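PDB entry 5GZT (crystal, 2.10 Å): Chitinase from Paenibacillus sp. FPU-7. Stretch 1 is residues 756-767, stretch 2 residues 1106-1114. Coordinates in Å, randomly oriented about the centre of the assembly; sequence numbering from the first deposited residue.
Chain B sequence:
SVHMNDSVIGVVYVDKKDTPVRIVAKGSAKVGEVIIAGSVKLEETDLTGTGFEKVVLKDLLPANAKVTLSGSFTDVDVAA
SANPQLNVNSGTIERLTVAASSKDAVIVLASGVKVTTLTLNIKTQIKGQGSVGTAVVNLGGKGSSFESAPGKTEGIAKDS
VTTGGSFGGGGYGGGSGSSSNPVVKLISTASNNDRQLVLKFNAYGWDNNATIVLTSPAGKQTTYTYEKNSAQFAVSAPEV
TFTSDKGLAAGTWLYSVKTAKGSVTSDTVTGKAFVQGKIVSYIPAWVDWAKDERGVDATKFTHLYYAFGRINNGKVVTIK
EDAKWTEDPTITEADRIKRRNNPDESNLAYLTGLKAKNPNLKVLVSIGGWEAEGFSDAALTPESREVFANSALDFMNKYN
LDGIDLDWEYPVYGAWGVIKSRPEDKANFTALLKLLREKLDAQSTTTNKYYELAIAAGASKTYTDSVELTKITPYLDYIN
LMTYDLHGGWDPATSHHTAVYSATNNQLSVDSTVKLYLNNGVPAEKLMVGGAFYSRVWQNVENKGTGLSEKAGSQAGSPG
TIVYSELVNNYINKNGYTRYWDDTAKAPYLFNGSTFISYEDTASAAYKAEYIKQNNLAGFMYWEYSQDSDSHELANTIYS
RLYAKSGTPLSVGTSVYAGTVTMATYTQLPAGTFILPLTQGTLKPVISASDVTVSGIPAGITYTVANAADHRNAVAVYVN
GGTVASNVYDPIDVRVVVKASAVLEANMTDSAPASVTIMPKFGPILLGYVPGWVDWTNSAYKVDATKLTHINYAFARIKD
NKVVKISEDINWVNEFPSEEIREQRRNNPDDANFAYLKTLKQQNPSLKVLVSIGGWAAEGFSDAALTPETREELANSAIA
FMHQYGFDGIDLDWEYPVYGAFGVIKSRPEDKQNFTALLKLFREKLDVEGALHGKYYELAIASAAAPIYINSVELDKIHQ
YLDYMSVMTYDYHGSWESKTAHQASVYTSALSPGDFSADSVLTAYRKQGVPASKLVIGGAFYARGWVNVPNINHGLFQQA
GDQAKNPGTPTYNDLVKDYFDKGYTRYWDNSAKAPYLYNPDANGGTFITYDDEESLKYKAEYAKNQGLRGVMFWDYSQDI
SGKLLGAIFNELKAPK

Stretch 1, residues 756-767: VTIMPKFGPILL
Stretch 2, residues 1106-1114: QGLRGVMFW

Strand 765-767 and strand 1110-1114 lie side by side as parallel neighbours, their axes 4.7 Å apart at closest and 7° from exact alignment. The register pairs Ile765 with Gly1110, Leu766 with Val1111 and Leu767 with Met1112, at CA-CA distances of 4.4, 5.1 and 4.4 Å. Extended backbones (Leu766 phi/psi -131/108, Val1111 -132/149) present the peptide groups in an alternating ladder: Ile765 N donates to Arg1109 O (2.9 Å, 158°), Val1111 N to Ile765 O (3.0 Å, 161°), Leu767 N to Val1111 O (2.9 Å, 164°), and Phe1113 N to Leu767 O (3.0 Å, 144°). Each of these four carbonyls also receives a CA-H contact, such as Met1112 CA to Leu767 O at 3.1 Å.

Before the strand, a type I turn, Pro760 to Gly763, is closed by Gly763 N to Pro760 O (2.9 Å). Gly763 adopts 80/-158, where a CB would jam against the preceding carbonyl. Its own O accepts from Arg1109 NH1 (3.0 Å, 168°) and from a water at 2.7 Å, which in turn accepts from Arg1109 NH2 at 2.9 Å. Arg1109 (chi1 t, chi2 p, chi3 t, chi4 86°) thereby brings its guanidinium edge to Gly763 O, while Ile765 (chi1 p, chi2 t) covers one face, CG2 to CZ 3.8 Å.

Gly1110 (168/-153) suits close pairing: an ideal CB would fall 2.1 Å from Ile765 O. On the Leu766-Val1111 face, Leu766 (t, t) sends CD2 to the ring edge of Phe1113 (chi1 p), 3.8 Å from CE1. Opposite, Leu767 CD2 packs 4.0 Å from Met1112 CG.

Farther back, Thr757 (chi1 m) donates OG1 to Gly1107 O at 2.8 Å. Gly1107 is the first residue after a helix to leave helical phi/psi, with positive phi (77/29) and two bonds back into the last turn, a Schellman motif; positive phi favours glycine. The contact buries 634 Å² in total.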

# COMPACT_ATOMS: atom_id res chain seq x y z
N VAL B 756 -16.04 25.26 21.06
CA VAL B 756 -15.43 25.25 22.39
C VAL B 756 -16.34 26.22 23.26
O VAL B 756 -17.37 26.75 22.74
CB VAL B 756 -13.98 25.70 22.36
CG1 VAL B 756 -13.18 24.62 21.59
CG2 VAL B 756 -13.86 26.99 21.64
N THR B 757 -15.99 26.35 24.53
CA THR B 757 -16.88 26.87 25.55
C THR B 757 -16.25 27.85 26.51
O THR B 757 -15.21 27.56 27.11
CB THR B 757 -17.44 25.71 26.27
OG1 THR B 757 -18.02 24.81 25.33
CG2 THR B 757 -18.43 26.10 27.26
N ILE B 758 -16.95 28.99 26.69
CA ILE B 758 -16.84 29.80 27.89
C ILE B 758 -17.86 29.34 28.90
O ILE B 758 -19.05 29.52 28.66
CB ILE B 758 -16.98 31.24 27.57
CG1 ILE B 758 -15.80 31.69 26.73
CG2 ILE B 758 -17.00 32.10 28.84
CD1 ILE B 758 -15.93 33.12 26.15
N MET B 759 -17.40 28.78 30.03
CA MET B 759 -18.25 28.25 31.08
C MET B 759 -18.61 29.34 32.07
O MET B 759 -17.77 30.23 32.41
CB MET B 759 -17.62 27.09 31.81
CG MET B 759 -17.46 25.87 30.92
SD MET B 759 -19.07 24.94 30.75
CE MET B 759 -19.54 24.74 32.38
N PRO B 760 -19.87 29.40 32.47
CA PRO B 760 -20.25 30.36 33.57
C PRO B 760 -19.62 29.93 34.93
O PRO B 760 -19.09 28.83 35.06
CB PRO B 760 -21.78 30.22 33.62
CG PRO B 760 -22.00 28.78 33.30
CD PRO B 760 -20.94 28.41 32.24
N LYS B 761 -19.64 30.81 35.92
CA LYS B 761 -18.76 30.77 37.04
C LYS B 761 -18.95 29.55 37.91
O LYS B 761 -17.99 29.17 38.56
CB LYS B 761 -18.88 32.02 37.87
CG LYS B 761 -20.24 32.17 38.57
CD LYS B 761 -20.17 33.28 39.62
CE LYS B 761 -21.49 33.40 40.38
NZ LYS B 761 -21.45 34.61 41.24
N PHE B 762 -20.13 28.88 37.89
CA PHE B 762 -20.28 27.70 38.70
C PHE B 762 -19.78 26.45 38.05
O PHE B 762 -19.79 25.39 38.68
CB PHE B 762 -21.75 27.51 39.23
CG PHE B 762 -22.19 28.59 40.20
CD1 PHE B 762 -21.45 28.82 41.37
CD2 PHE B 762 -23.34 29.35 39.96
CE1 PHE B 762 -21.86 29.80 42.30
CE2 PHE B 762 -23.74 30.33 40.87
CZ PHE B 762 -22.99 30.57 42.05
N GLY B 763 -19.31 26.53 36.79
CA GLY B 763 -18.68 25.37 36.21
C GLY B 763 -19.62 24.29 35.67
O GLY B 763 -20.75 24.58 35.25
N PRO B 764 -19.11 23.08 35.55
CA PRO B 764 -19.85 22.02 34.88
C PRO B 764 -20.98 21.49 35.73
O PRO B 764 -20.88 21.63 36.96
CB PRO B 764 -18.82 20.95 34.65
CG PRO B 764 -17.69 21.26 35.46
CD PRO B 764 -17.73 22.67 35.88
N ILE B 765 -21.98 20.88 35.10
CA ILE B 765 -22.98 20.21 35.89
C ILE B 765 -22.55 18.80 36.27
O ILE B 765 -21.64 18.19 35.62
CB ILE B 765 -24.35 20.21 35.18
CG1 ILE B 765 -24.33 19.33 33.94
CG2 ILE B 765 -24.71 21.62 34.81
CD1 ILE B 765 -25.73 19.14 33.32
N LEU B 766 -23.17 18.31 37.33
CA LEU B 766 -23.07 16.97 37.74
C LEU B 766 -24.48 16.45 37.99
O LEU B 766 -25.11 16.78 39.06
CB LEU B 766 -22.18 16.92 39.03
CG LEU B 766 -21.42 15.58 39.20
CD1 LEU B 766 -20.46 15.64 40.40
CD2 LEU B 766 -22.28 14.36 39.26
N LEU B 767 -24.93 15.58 37.11
CA LEU B 767 -26.35 15.14 37.09
C LEU B 767 -26.43 13.68 37.45
O LEU B 767 -25.76 12.87 36.83
CB LEU B 767 -26.93 15.41 35.70
CG LEU B 767 -28.42 15.14 35.55
CD1 LEU B 767 -29.05 16.05 34.46
CD2 LEU B 767 -28.70 13.70 35.28
N GLN B 1106 -12.90 19.24 27.03
CA GLN B 1106 -13.62 19.38 25.75
C GLN B 1106 -14.66 20.48 25.76
O GLN B 1106 -15.30 20.75 24.72
CB GLN B 1106 -14.28 18.05 25.43
CG GLN B 1106 -13.31 16.93 25.18
CD GLN B 1106 -12.54 17.13 23.92
OE1 GLN B 1106 -13.08 17.33 22.82
NE2 GLN B 1106 -11.27 17.07 24.06
N GLY B 1107 -14.87 21.12 26.91
CA GLY B 1107 -15.88 22.18 26.97
C GLY B 1107 -17.30 21.67 27.02
O GLY B 1107 -18.22 22.36 26.59
N LEU B 1108 -17.48 20.52 27.57
CA LEU B 1108 -18.80 19.94 27.75
C LEU B 1108 -19.58 20.62 28.89
O LEU B 1108 -18.99 21.31 29.76
CB LEU B 1108 -18.79 18.44 27.90
CG LEU B 1108 -17.98 17.63 26.90
CD1 LEU B 1108 -18.18 16.17 27.18
CD2 LEU B 1108 -18.30 17.97 25.45
N ARG B 1109 -20.91 20.45 28.86
CA ARG B 1109 -21.72 21.04 29.94
C ARG B 1109 -21.40 20.36 31.28
O ARG B 1109 -21.43 21.03 32.30
CB ARG B 1109 -23.21 20.98 29.69
CG ARG B 1109 -24.06 21.77 30.67
CD ARG B 1109 -23.86 23.23 30.44
NE ARG B 1109 -24.33 24.11 31.51
CZ ARG B 1109 -23.67 24.48 32.59
NH1 ARG B 1109 -22.45 23.99 32.88
NH2 ARG B 1109 -24.22 25.36 33.42
N GLY B 1110 -21.15 19.06 31.27
CA GLY B 1110 -20.89 18.34 32.50
C GLY B 1110 -20.92 16.85 32.34
O GLY B 1110 -20.70 16.35 31.22
N VAL B 1111 -21.25 16.16 33.43
CA VAL B 1111 -21.27 14.75 33.50
C VAL B 1111 -22.60 14.33 34.14
O VAL B 1111 -23.05 15.00 35.04
CB VAL B 1111 -20.13 14.22 34.45
CG1 VAL B 1111 -20.16 12.71 34.50
CG2 VAL B 1111 -18.75 14.76 33.97
N MET B 1112 -23.09 13.15 33.73
CA MET B 1112 -24.24 12.55 34.20
C MET B 1112 -23.94 11.10 34.52
O MET B 1112 -23.04 10.48 33.89
CB MET B 1112 -25.17 12.59 33.00
CG MET B 1112 -26.26 11.65 32.91
SD MET B 1112 -26.15 9.99 32.32
CE MET B 1112 -26.20 9.94 30.56
N PHE B 1113 -24.70 10.49 35.42
CA PHE B 1113 -24.57 9.05 35.55
C PHE B 1113 -25.90 8.38 35.84
O PHE B 1113 -26.78 9.02 36.38
CB PHE B 1113 -23.56 8.70 36.67
CG PHE B 1113 -23.96 9.24 38.00
CD1 PHE B 1113 -23.59 10.49 38.40
CD2 PHE B 1113 -24.76 8.51 38.85
CE1 PHE B 1113 -24.03 11.02 39.60
CE2 PHE B 1113 -25.19 9.04 40.06
CZ PHE B 1113 -24.83 10.27 40.44
N TRP B 1114 -25.97 7.10 35.46
CA TRP B 1114 -27.05 6.20 35.76
C TRP B 1114 -26.49 5.05 36.64
O TRP B 1114 -25.61 4.34 36.14
CB TRP B 1114 -27.62 5.64 34.48
CG TRP B 1114 -28.72 4.66 34.69
CD1 TRP B 1114 -28.59 3.36 35.18
CD2 TRP B 1114 -30.14 4.89 34.56
NE1 TRP B 1114 -29.84 2.79 35.35
CE2 TRP B 1114 -30.80 3.68 34.94
CE3 TRP B 1114 -30.92 5.96 34.09
CZ2 TRP B 1114 -32.15 3.53 34.88
CZ3 TRP B 1114 -32.31 5.83 34.08
CH2 TRP B 1114 -32.90 4.63 34.44
O HOH W 1 -22.90 26.13 35.93